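Local coordinates for protein acetyl transferase (PDB 1S7K) that transfers an acetyl group, probably from acetyl-coenzyme A, to the N-terminal alpha-amino group of ribosomal protein L7/L12, at residues A[15-18]-A[22-25]; A[25-30]-A[70-75]; A[75-80]-A[110-115]; A[83-88]-A[118-123]; A[160-165]-A[170-175]. All coordinates share one frame; numbering follows the deposited sequence.

Contact 1 (A[15-18]-A[22-25]); sequences ELRA and SHVP
The imidazole of H23 reaches back from segment 22-25 to the end of strand 14-18, where it meets the backbone carbonyl of A18 and the base of the R17 side chain. Its CE1 carbon lies 3.1 Å from A18 O, a close carbon-to-oxygen approach made obliquely to the ring. NE2 comes within 4.3 Å of R17 CB. The first torsion (chi1 -56°) sends the ring toward the strand, and chi2 (110°) turns ND1 to D20 N, with which it is hydrogen-bonded; the hydroxyl oxygen of S22 sits over the centre of one face, 4.1 Å above the plane. The arrangement is a short strand-to-helix connection of the GNAT fold, with three residues between the two segments, and it lies near the protein surface. R17 touches the histidine with CB alone; its extended chain then rises off the strand. There NE donates to E15 OE2 at 2.7 Å, on the anti lone pair of that oxygen, in a salt bridge that NH1 supplements only weakly. The arginine also makes a cation-pi contact with F76 on strand 71-77, while Y73 of the same strand touches A18.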
# COMPACT_ATOMS: atom_id res chain seq x y z
N GLU A 15 11.38 -12.07 23.48
CA GLU A 15 10.14 -12.71 23.03
C GLU A 15 9.17 -11.59 22.58
O GLU A 15 9.34 -10.42 22.97
CB GLU A 15 9.53 -13.62 24.11
CG GLU A 15 8.79 -12.94 25.25
CD GLU A 15 8.15 -13.95 26.26
OE1 GLU A 15 8.48 -15.16 26.29
OE2 GLU A 15 7.31 -13.47 27.03
N LEU A 16 8.26 -11.93 21.68
CA LEU A 16 7.25 -10.97 21.17
C LEU A 16 5.93 -11.39 21.83
O LEU A 16 5.66 -12.60 21.94
CB LEU A 16 7.09 -11.12 19.66
CG LEU A 16 8.30 -10.76 18.80
CD1 LEU A 16 8.05 -11.18 17.36
CD2 LEU A 16 8.47 -9.21 18.88
N ARG A 17 5.16 -10.42 22.30
CA ARG A 17 3.87 -10.70 22.86
C ARG A 17 2.85 -9.87 22.05
O ARG A 17 3.07 -8.67 21.80
CB ARG A 17 3.82 -10.31 24.35
CG ARG A 17 4.90 -10.99 25.20
CD ARG A 17 4.85 -10.60 26.68
NE ARG A 17 6.01 -11.16 27.40
CZ ARG A 17 6.40 -10.80 28.63
NH1 ARG A 17 7.48 -11.34 29.19
NH2 ARG A 17 5.71 -9.89 29.32
N ALA A 18 1.77 -10.51 21.61
CA ALA A 18 0.74 -9.73 20.90
C ALA A 18 0.28 -8.61 21.82
O ALA A 18 0.03 -8.80 23.02
CB ALA A 18 -0.44 -10.59 20.55
N SER A 22 -3.76 -5.08 28.44
CA SER A 22 -2.92 -4.99 29.64
C SER A 22 -1.60 -4.25 29.45
O SER A 22 -0.99 -3.82 30.43
CB SER A 22 -2.60 -6.38 30.19
OG SER A 22 -1.71 -7.09 29.32
N HIS A 23 -1.15 -4.10 28.21
CA HIS A 23 0.14 -3.43 27.96
C HIS A 23 0.04 -1.90 27.86
O HIS A 23 1.04 -1.19 27.95
CB HIS A 23 0.76 -3.92 26.61
CG HIS A 23 0.96 -5.40 26.50
ND1 HIS A 23 0.20 -6.19 25.66
CD2 HIS A 23 1.83 -6.24 27.12
CE1 HIS A 23 0.60 -7.45 25.77
NE2 HIS A 23 1.59 -7.51 26.65
N VAL A 24 -1.17 -1.40 27.62
CA VAL A 24 -1.36 0.01 27.39
C VAL A 24 -0.63 0.88 28.39
O VAL A 24 0.13 1.75 27.99
CB VAL A 24 -2.88 0.39 27.36
CG1 VAL A 24 -3.05 1.91 27.23
CG2 VAL A 24 -3.56 -0.30 26.15
N PRO A 25 -0.82 0.62 29.70
CA PRO A 25 -0.14 1.44 30.71
C PRO A 25 1.34 1.61 30.53
O PRO A 25 1.89 2.70 30.62
CB PRO A 25 -0.46 0.72 32.02
CG PRO A 25 -1.81 0.05 31.74
CD PRO A 25 -1.64 -0.45 30.31

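Contact 2 (A[25-30]-A[70-75]); sequences PALHQL and AKMYLI
L27 points its two methyl groups from helix 24-33 at two residues of strand 71-77, one methyl for each. CD2 meets the terminal methyl of M72 tip to tip, at 3.9 Å between L27 CD2 and M72 CE. CD1 serves L74, whose side chain slants across that of the leucine, with 4.2 Å between L27 CD1 and L74 CD2. M72 covers the distance because its chain is fully extended, with CG anti to the backbone N (chi1 176°) and the later torsions also near 180°. L74 instead turns CG to lie beside its backbone N. Two residues apart on the strand, M72 and L74 leave the sheet on the same face, the one covered here by the helix. V84 of the neighbouring strand 80-91 touches both L27 and L74, while H23 packs on L74 and A19 on M72. Behind this layer the strand is held by backbone hydrogen bonds from L74 to R17 and from Y73 to L85. This is helix-on-sheet packing within the GNAT fold, about 10 Å from the side chains of the CoA-binding residues Y101 and L103. No hydrogen bond crosses between the segments: the contact is purely apolar, made by methyl groups, and its hold is therefore dispersive and hydrophobic.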
# COMPACT_ATOMS: atom_id res chain seq x y z
N PRO A 25 -0.82 0.62 29.70
CA PRO A 25 -0.14 1.44 30.71
C PRO A 25 1.34 1.61 30.53
O PRO A 25 1.89 2.70 30.62
CB PRO A 25 -0.46 0.72 32.02
CG PRO A 25 -1.81 0.05 31.74
CD PRO A 25 -1.64 -0.45 30.31
N ALA A 26 2.02 0.49 30.30
CA ALA A 26 3.47 0.50 30.14
C ALA A 26 3.99 1.06 28.80
O ALA A 26 5.01 1.77 28.71
CB ALA A 26 3.96 -0.92 30.33
N LEU A 27 3.30 0.69 27.73
CA LEU A 27 3.74 1.19 26.42
C LEU A 27 3.59 2.70 26.38
O LEU A 27 4.49 3.40 25.89
CB LEU A 27 2.89 0.56 25.33
CG LEU A 27 3.10 1.06 23.90
CD1 LEU A 27 4.52 0.76 23.33
CD2 LEU A 27 2.00 0.38 23.11
N HIS A 28 2.47 3.19 26.91
CA HIS A 28 2.21 4.63 26.92
C HIS A 28 3.38 5.29 27.57
O HIS A 28 3.82 6.33 27.14
CB HIS A 28 0.93 4.98 27.70
CG HIS A 28 0.51 6.42 27.56
ND1 HIS A 28 0.56 7.10 26.35
CD2 HIS A 28 -0.02 7.30 28.46
CE1 HIS A 28 0.07 8.32 26.52
NE2 HIS A 28 -0.29 8.47 27.79
N GLN A 29 3.89 4.68 28.64
CA GLN A 29 5.04 5.24 29.34
C GLN A 29 6.24 5.36 28.40
O GLN A 29 6.95 6.36 28.42
CB GLN A 29 5.41 4.35 30.52
CG GLN A 29 4.53 4.52 31.74
CD GLN A 29 4.89 5.80 32.49
OE1 GLN A 29 4.28 6.85 32.25
NE2 GLN A 29 5.91 5.71 33.37
N LEU A 30 6.48 4.32 27.61
CA LEU A 30 7.60 4.31 26.67
C LEU A 30 7.32 5.27 25.52
O LEU A 30 8.22 5.99 25.07
CB LEU A 30 7.82 2.88 26.14
CG LEU A 30 9.27 2.41 25.92
CD1 LEU A 30 10.06 2.65 27.19
CD2 LEU A 30 9.29 0.93 25.55
N ALA A 70 -3.57 -6.52 10.18
CA ALA A 70 -2.30 -5.90 10.65
C ALA A 70 -1.89 -6.73 11.86
O ALA A 70 -2.64 -7.59 12.29
CB ALA A 70 -2.57 -4.41 11.12
N LYS A 71 -0.69 -6.49 12.41
CA LYS A 71 -0.30 -7.18 13.64
C LYS A 71 0.43 -6.20 14.47
O LYS A 71 1.17 -5.34 13.95
CB LYS A 71 0.63 -8.38 13.38
CG LYS A 71 -0.04 -9.55 12.59
CD LYS A 71 -1.17 -10.26 13.48
CE LYS A 71 -2.01 -11.27 12.64
NZ LYS A 71 -3.04 -11.82 13.61
N MET A 72 0.22 -6.26 15.78
CA MET A 72 1.00 -5.39 16.61
C MET A 72 1.59 -6.24 17.75
O MET A 72 0.83 -6.76 18.57
CB MET A 72 0.18 -4.24 17.20
CG MET A 72 1.03 -3.40 18.14
SD MET A 72 -0.02 -2.17 18.92
CE MET A 72 1.09 -1.29 19.67
N TYR A 73 2.93 -6.39 17.77
CA TYR A 73 3.57 -7.13 18.82
C TYR A 73 4.48 -6.22 19.65
O TYR A 73 5.08 -5.26 19.16
CB TYR A 73 4.41 -8.30 18.21
CG TYR A 73 3.61 -9.38 17.54
CD1 TYR A 73 3.05 -10.44 18.29
CD2 TYR A 73 3.40 -9.38 16.16
CE1 TYR A 73 2.29 -11.48 17.65
CE2 TYR A 73 2.64 -10.38 15.53
CZ TYR A 73 2.10 -11.42 16.28
OH TYR A 73 1.38 -12.43 15.64
N LEU A 74 4.59 -6.55 20.93
CA LEU A 74 5.46 -5.87 21.86
C LEU A 74 6.72 -6.75 22.04
O LEU A 74 6.61 -7.98 22.24
CB LEU A 74 4.74 -5.70 23.21
CG LEU A 74 3.67 -4.63 23.16
CD1 LEU A 74 3.12 -4.36 24.57
CD2 LEU A 74 4.33 -3.34 22.68
N ILE A 75 7.89 -6.13 21.96
CA ILE A 75 9.20 -6.78 22.11
C ILE A 75 9.61 -6.66 23.58
O ILE A 75 9.69 -5.53 24.07
CB ILE A 75 10.29 -6.05 21.27
CG1 ILE A 75 10.05 -6.17 19.75
CG2 ILE A 75 11.71 -6.67 21.54
CD1 ILE A 75 10.89 -5.04 19.01

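Contact 3 (A[75-80]-A[110-115]); sequences IFCQNE and QGIMSQ
I75 and I112 press their CG2 methyls together where strand 71-77 faces the first turn of helix 112-127, the helix whose start belongs to the CoA-binding site of the GNAT fold. The methyls are 3.5 Å apart, I75 CG2 to I112 CG2, and the two side chains slant across one another. I75 is the bump on the strand: its branches part, CG2 going to I112 and CD1 to M113, so that the isoleucine fits between two successive helix residues. M113 starts out along the helix flank and bends back through chi2 (49°) and chi3 (52°), a hook that brings its methyl over to the strand. It crosses I75 at about a right angle. On the other side I112 stretches CD1 toward the sulfur of C77, at a looser 4.4 Å between C77 SG and I112 CD1. F107 closes over both C77 and I112, and L14 of strand 14-18 touches the same pair. Beyond C77 the chain reverses in a type I' turn ending at E80. G111 occupies the N-cap position of the helix, and G111, I112, M113 and S114 are all CoA-binding residues, although this chain carries no ligand. Y101 and L103, also CoA-binding, pack on M113. The methionine hook ends with its CE methyl 3.6 Å from I75 CD1.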
# COMPACT_ATOMS: atom_id res chain seq x y z
N ILE A 75 7.89 -6.13 21.96
CA ILE A 75 9.20 -6.78 22.11
C ILE A 75 9.61 -6.66 23.58
O ILE A 75 9.69 -5.53 24.07
CB ILE A 75 10.29 -6.05 21.27
CG1 ILE A 75 10.05 -6.17 19.75
CG2 ILE A 75 11.71 -6.67 21.54
CD1 ILE A 75 10.89 -5.04 19.01
N PHE A 76 9.88 -7.79 24.23
CA PHE A 76 10.31 -7.84 25.62
C PHE A 76 11.69 -8.44 25.68
O PHE A 76 11.97 -9.46 25.05
CB PHE A 76 9.38 -8.69 26.48
CG PHE A 76 8.11 -8.01 26.79
CD1 PHE A 76 7.00 -8.14 25.95
CD2 PHE A 76 8.02 -7.22 27.92
CE1 PHE A 76 5.82 -7.47 26.23
CE2 PHE A 76 6.85 -6.54 28.22
CZ PHE A 76 5.74 -6.67 27.37
N CYS A 77 12.56 -7.79 26.43
CA CYS A 77 13.93 -8.24 26.55
C CYS A 77 14.13 -8.49 28.04
O CYS A 77 14.02 -7.54 28.81
CB CYS A 77 14.85 -7.13 26.02
SG CYS A 77 16.66 -7.34 26.39
N GLN A 78 14.43 -9.73 28.44
CA GLN A 78 14.57 -10.08 29.86
C GLN A 78 13.36 -9.57 30.66
O GLN A 78 13.51 -9.04 31.78
CB GLN A 78 15.84 -9.49 30.45
CG GLN A 78 17.13 -9.88 29.70
CD GLN A 78 18.38 -9.76 30.57
OE1 GLN A 78 19.50 -9.92 30.11
NE2 GLN A 78 18.17 -9.48 31.86
N ASN A 79 12.17 -9.71 30.07
CA ASN A 79 10.88 -9.30 30.66
C ASN A 79 10.54 -7.81 30.77
O ASN A 79 9.52 -7.45 31.35
CB ASN A 79 10.71 -9.96 32.04
CG ASN A 79 10.52 -11.45 31.93
OD1 ASN A 79 9.70 -11.90 31.14
ND2 ASN A 79 11.29 -12.23 32.70
N GLU A 80 11.37 -6.96 30.20
CA GLU A 80 11.14 -5.52 30.21
C GLU A 80 10.62 -5.12 28.83
O GLU A 80 11.14 -5.58 27.83
CB GLU A 80 12.45 -4.80 30.46
CG GLU A 80 12.25 -3.38 30.86
CD GLU A 80 13.54 -2.65 31.04
OE1 GLU A 80 14.58 -3.28 31.36
OE2 GLU A 80 13.49 -1.41 30.88
N GLN A 110 21.41 -3.21 19.04
CA GLN A 110 21.78 -4.49 19.62
C GLN A 110 21.21 -5.73 18.92
O GLN A 110 21.19 -6.82 19.51
CB GLN A 110 21.36 -4.51 21.09
CG GLN A 110 22.06 -3.38 21.86
CD GLN A 110 21.26 -2.98 23.11
OE1 GLN A 110 20.99 -3.81 23.97
NE2 GLN A 110 20.87 -1.75 23.18
N GLY A 111 20.71 -5.57 17.68
CA GLY A 111 20.15 -6.72 16.95
C GLY A 111 18.85 -7.31 17.50
O GLY A 111 18.41 -8.42 17.07
N ILE A 112 18.22 -6.60 18.43
CA ILE A 112 16.97 -7.08 19.04
C ILE A 112 15.89 -7.11 17.95
O ILE A 112 15.07 -8.04 17.89
CB ILE A 112 16.51 -6.13 20.18
CG1 ILE A 112 17.52 -6.23 21.35
CG2 ILE A 112 15.11 -6.50 20.63
CD1 ILE A 112 17.26 -5.19 22.58
N MET A 113 15.86 -6.06 17.11
CA MET A 113 14.86 -6.02 16.02
C MET A 113 15.24 -7.10 15.01
O MET A 113 14.38 -7.85 14.57
CB MET A 113 14.81 -4.63 15.38
CG MET A 113 13.94 -4.48 14.15
SD MET A 113 12.31 -5.15 14.30
CE MET A 113 11.78 -4.53 15.57
N SER A 114 16.51 -7.22 14.69
CA SER A 114 16.91 -8.26 13.69
C SER A 114 16.54 -9.69 14.14
O SER A 114 16.01 -10.47 13.34
CB SER A 114 18.41 -8.18 13.44
OG SER A 114 18.74 -6.99 12.72
N GLN A 115 16.78 -10.01 15.40
CA GLN A 115 16.48 -11.35 15.87
C GLN A 115 15.00 -11.48 16.00
O GLN A 115 14.43 -12.51 15.60
CB GLN A 115 17.17 -11.67 17.23
CG GLN A 115 18.67 -11.76 17.12
CD GLN A 115 19.30 -12.24 18.39
OE1 GLN A 115 20.01 -13.29 18.42
NE2 GLN A 115 19.06 -11.50 19.46

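Contact 4 (A[83-88]-A[118-123]); sequences GVLSFN and QALMTH
L120 projects from helix 112-127 onto L85 and F87 of strand 80-91, and a single methyl, CD2, touches both. Approached along the helix, Q118 comes first: its backbone oxygen accepts the N-H of T122, and its side-chain NE2 turns to N151 in a weak hydrogen bond. The backbone oxygen of A119 receives H123 N in the same way, continuing the regular helix. Next is L120, with most of the buried surface on the helix side. Its CG stands anti to the backbone N (chi1 174°), which carries the branch out toward the sheet. L85 comes to meet it tip to tip, with CD2 of L85 3.7 Å from CD2 of L120. F87 comes from the strand too, head-on to L120, and its far ring atom CZ is likewise 3.7 Å from L120 CD2; CZ also lies 3.8 Å from L120 CG, and the methyl approaches the ring obliquely. L85 and F87 are two residues apart on the strand and so serve the same face, on which the helix packs, as in the alpha/beta core of GNAT enzymes. F87 begins less squarely aimed at the helix than L85, but its ring carries it there, and Y124 one turn further on meets that ring edge-to-face. L85 also packs on the CoA-binding residues M113 and Y101, while Y73 of strand 71-77 touches L120. M121, the next residue, faces F153 and I179 instead, and contributes little to the strand contact.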
# COMPACT_ATOMS: atom_id res chain seq x y z
N GLY A 83 10.14 -2.29 22.93
CA GLY A 83 9.72 -1.59 21.72
C GLY A 83 8.56 -2.29 21.07
O GLY A 83 7.95 -3.14 21.68
N VAL A 84 8.24 -1.91 19.83
CA VAL A 84 7.11 -2.48 19.11
C VAL A 84 7.56 -3.05 17.74
O VAL A 84 8.43 -2.47 17.12
CB VAL A 84 6.06 -1.39 18.78
CG1 VAL A 84 5.04 -1.97 17.81
CG2 VAL A 84 5.30 -0.92 20.09
N LEU A 85 7.04 -4.20 17.35
CA LEU A 85 7.32 -4.79 16.04
C LEU A 85 5.93 -5.03 15.41
O LEU A 85 5.08 -5.81 15.97
CB LEU A 85 8.08 -6.11 16.18
CG LEU A 85 8.40 -6.81 14.87
CD1 LEU A 85 9.00 -5.84 13.90
CD2 LEU A 85 9.37 -7.98 15.12
N SER A 86 5.67 -4.35 14.29
CA SER A 86 4.35 -4.41 13.63
C SER A 86 4.32 -4.82 12.19
O SER A 86 5.33 -4.71 11.50
CB SER A 86 3.67 -3.03 13.68
OG SER A 86 3.50 -2.56 15.02
N PHE A 87 3.17 -5.31 11.74
CA PHE A 87 2.94 -5.56 10.34
C PHE A 87 1.92 -4.38 10.20
O PHE A 87 0.76 -4.48 10.66
CB PHE A 87 2.26 -6.91 10.09
CG PHE A 87 3.19 -8.08 10.10
CD1 PHE A 87 2.71 -9.37 10.38
CD2 PHE A 87 4.52 -7.93 9.80
CE1 PHE A 87 3.58 -10.48 10.39
CE2 PHE A 87 5.39 -9.03 9.79
CZ PHE A 87 4.92 -10.31 10.09
N ASN A 88 2.39 -3.25 9.67
CA ASN A 88 1.54 -2.07 9.57
C ASN A 88 0.26 -2.38 8.84
O ASN A 88 -0.80 -1.81 9.17
CB ASN A 88 2.24 -0.93 8.87
CG ASN A 88 3.43 -0.43 9.66
OD1 ASN A 88 3.40 -0.41 10.89
ND2 ASN A 88 4.48 0.00 8.95
N GLN A 118 13.47 -11.93 12.42
CA GLN A 118 13.67 -13.22 11.76
C GLN A 118 12.77 -14.26 12.39
O GLN A 118 12.21 -15.12 11.68
CB GLN A 118 15.13 -13.67 11.87
CG GLN A 118 16.06 -12.60 11.32
CD GLN A 118 17.35 -13.21 10.85
OE1 GLN A 118 17.79 -14.24 11.42
NE2 GLN A 118 17.96 -12.62 9.83
N ALA A 119 12.57 -14.14 13.71
CA ALA A 119 11.73 -15.11 14.41
C ALA A 119 10.29 -14.97 13.99
O ALA A 119 9.61 -15.97 13.75
CB ALA A 119 11.84 -14.92 15.93
N LEU A 120 9.84 -13.71 13.88
CA LEU A 120 8.46 -13.41 13.53
C LEU A 120 8.15 -13.91 12.13
O LEU A 120 7.09 -14.50 11.93
CB LEU A 120 8.17 -11.90 13.64
CG LEU A 120 6.80 -11.41 13.17
CD1 LEU A 120 5.71 -12.16 13.97
CD2 LEU A 120 6.70 -9.85 13.32
N MET A 121 9.06 -13.66 11.18
CA MET A 121 8.87 -14.08 9.78
C MET A 121 8.83 -15.62 9.66
O MET A 121 7.99 -16.19 8.98
CB MET A 121 9.98 -13.49 8.90
CG MET A 121 9.88 -11.94 8.83
SD MET A 121 11.11 -11.31 7.58
CE MET A 121 12.65 -11.97 8.25
N THR A 122 9.70 -16.28 10.39
CA THR A 122 9.77 -17.74 10.36
C THR A 122 8.46 -18.32 10.89
O THR A 122 7.90 -19.26 10.33
CB THR A 122 10.92 -18.21 11.30
OG1 THR A 122 12.16 -18.04 10.61
CG2 THR A 122 10.67 -19.67 11.77
N HIS A 123 8.00 -17.71 11.97
CA HIS A 123 6.75 -18.10 12.63
C HIS A 123 5.56 -17.93 11.65
O HIS A 123 4.67 -18.81 11.58
CB HIS A 123 6.57 -17.25 13.86
CG HIS A 123 5.23 -17.44 14.53
ND1 HIS A 123 5.04 -18.40 15.50
CD2 HIS A 123 4.05 -16.80 14.38
CE1 HIS A 123 3.79 -18.33 15.94
NE2 HIS A 123 3.17 -17.37 15.28

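Contact 5 (A[160-165]-A[170-175]); sequences KQAEYL and HDVNMY
A beta hairpin formed by strands 154-165 and 168-178 closes one edge of the sheet within the chain, and here its two arms are joined beside the turn. E163 and H170 form an antiparallel hydrogen-bonded pair: H170 N donates to E163 O at 2.7 Å, almost straight at 177°, and E163 N returns a bond of 3.1 Å to H170 O in the carbonyl plane. Opposite H170 stand two residues, A162 and E163, so the pairing is interrupted by a classic beta bulge, next to the corner the chain turns at K160 and Q161. The H170 ring adds a side-chain bond across to the other arm. With CG anti to the carbonyl carbon (chi1 -59°) it swings toward L165, and NE2 donates to L165 O at 3.1 Å, with that oxygen exactly in the ring plane. At the corner, D171 OD1 accepts the backbone N-H of Q161 at 2.7 Å from above the carboxylate plane. V172 packs on the bulge residues, its CG2 lying 3.5 Å from E163 CB and 3.9 Å from A162 CB. The second subunit comes close to this arm: its N94 and E156 accept hydrogen bonds from the backbone of Y164 and K160, while its R132 packs on A162.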
# COMPACT_ATOMS: atom_id res chain seq x y z
N LYS A 160 10.15 7.31 -5.55
CA LYS A 160 10.53 8.73 -5.50
C LYS A 160 9.62 9.61 -4.69
O LYS A 160 8.43 9.58 -4.90
CB LYS A 160 10.61 9.24 -6.94
CG LYS A 160 11.13 10.64 -7.08
CD LYS A 160 11.04 11.12 -8.54
CE LYS A 160 12.41 11.41 -9.13
NZ LYS A 160 12.17 12.49 -10.19
N GLN A 161 10.16 10.37 -3.73
CA GLN A 161 9.29 11.30 -2.97
C GLN A 161 8.00 10.70 -2.43
O GLN A 161 6.95 11.32 -2.41
CB GLN A 161 8.94 12.50 -3.90
CG GLN A 161 10.20 13.24 -4.31
CD GLN A 161 9.99 14.13 -5.58
OE1 GLN A 161 10.90 14.30 -6.41
NE2 GLN A 161 8.82 14.69 -5.70
N ALA A 162 8.11 9.49 -1.92
CA ALA A 162 6.96 8.79 -1.47
C ALA A 162 6.50 9.01 -0.03
O ALA A 162 5.32 8.71 0.32
CB ALA A 162 7.21 7.31 -1.73
N GLU A 163 7.38 9.55 0.81
CA GLU A 163 7.03 9.73 2.22
C GLU A 163 7.21 11.15 2.67
O GLU A 163 8.31 11.69 2.60
CB GLU A 163 7.89 8.82 3.09
CG GLU A 163 7.60 8.99 4.61
CD GLU A 163 8.28 7.92 5.47
OE1 GLU A 163 8.63 8.24 6.63
OE2 GLU A 163 8.43 6.77 4.99
N TYR A 164 6.13 11.76 3.11
CA TYR A 164 6.21 13.16 3.58
C TYR A 164 6.72 13.15 5.03
O TYR A 164 6.25 12.37 5.86
CB TYR A 164 4.82 13.79 3.54
CG TYR A 164 4.78 15.26 3.95
CD1 TYR A 164 5.14 16.24 3.05
CD2 TYR A 164 4.37 15.64 5.21
CE1 TYR A 164 5.07 17.59 3.39
CE2 TYR A 164 4.31 16.98 5.58
CZ TYR A 164 4.65 17.95 4.65
OH TYR A 164 4.52 19.31 4.93
N LEU A 165 7.66 14.03 5.33
CA LEU A 165 8.16 14.12 6.69
C LEU A 165 8.86 15.46 6.81
O LEU A 165 9.70 15.80 5.99
CB LEU A 165 9.14 12.98 7.00
CG LEU A 165 9.50 12.73 8.47
CD1 LEU A 165 10.65 13.62 8.85
CD2 LEU A 165 8.28 13.01 9.37
N HIS A 170 10.20 12.49 0.81
CA HIS A 170 11.46 11.76 0.71
C HIS A 170 11.35 10.48 -0.09
O HIS A 170 10.33 9.85 -0.04
CB HIS A 170 11.90 11.37 2.11
CG HIS A 170 12.09 12.57 2.99
ND1 HIS A 170 13.27 13.27 3.02
CD2 HIS A 170 11.21 13.25 3.76
CE1 HIS A 170 13.12 14.35 3.78
NE2 HIS A 170 11.89 14.37 4.24
N ASP A 171 12.43 10.10 -0.74
CA ASP A 171 12.46 8.84 -1.50
C ASP A 171 12.44 7.70 -0.44
O ASP A 171 13.02 7.83 0.67
CB ASP A 171 13.75 8.77 -2.30
CG ASP A 171 13.76 9.66 -3.55
OD1 ASP A 171 12.87 10.56 -3.70
OD2 ASP A 171 14.72 9.46 -4.36
N VAL A 172 11.84 6.57 -0.83
CA VAL A 172 11.67 5.42 0.05
C VAL A 172 12.13 4.12 -0.62
O VAL A 172 11.72 3.85 -1.71
CB VAL A 172 10.15 5.22 0.36
CG1 VAL A 172 9.89 3.92 1.20
CG2 VAL A 172 9.64 6.41 1.18
N ASN A 173 12.96 3.35 0.06
CA ASN A 173 13.42 2.06 -0.48
C ASN A 173 12.37 1.01 -0.16
O ASN A 173 11.79 0.98 0.94
CB ASN A 173 14.75 1.66 0.16
CG ASN A 173 15.95 2.36 -0.47
OD1 ASN A 173 15.92 2.73 -1.64
ND2 ASN A 173 17.01 2.56 0.31
N MET A 174 12.11 0.16 -1.13
CA MET A 174 11.19 -0.92 -0.89
C MET A 174 12.02 -2.18 -0.93
O MET A 174 12.66 -2.50 -1.94
CB MET A 174 10.07 -0.98 -1.95
CG MET A 174 9.25 -2.30 -1.68
SD MET A 174 7.77 -2.45 -2.70
CE MET A 174 6.77 -1.20 -1.90
N TYR A 175 11.98 -2.93 0.18
CA TYR A 175 12.72 -4.19 0.38
C TYR A 175 11.75 -5.34 0.59
O TYR A 175 10.67 -5.16 1.17
CB TYR A 175 13.55 -4.12 1.67
CG TYR A 175 14.75 -3.20 1.65
CD1 TYR A 175 15.99 -3.65 1.19
CD2 TYR A 175 14.65 -1.91 2.17
CE1 TYR A 175 17.15 -2.77 1.28
CE2 TYR A 175 15.75 -1.07 2.25
CZ TYR A 175 17.02 -1.51 1.82
OH TYR A 175 18.15 -0.67 1.99

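In the fold
Contacts 2, 3 and 4 are buried and apolar, whereas contact 1 lies at the surface, resting a histidine ring against a backbone carbonyl with no hydrogen bond across, and contact 5 is partly buried and rich in hydrogen bonds. Strand 71-77 serves both contact 2 and contact 3, sharing I75; helix 112-127 serves contacts 3 and 4; helix 24-33 serves contacts 1 and 2, which share P25. Backbone bonds between neighbouring strands tie the first four together. Contact 4 is nearest the chain's centre, about 5 Å from it. Contact 5 stands apart at the far end of the same sheet, its centre 22 Å or more from the others, and is the one touched by the second subunit.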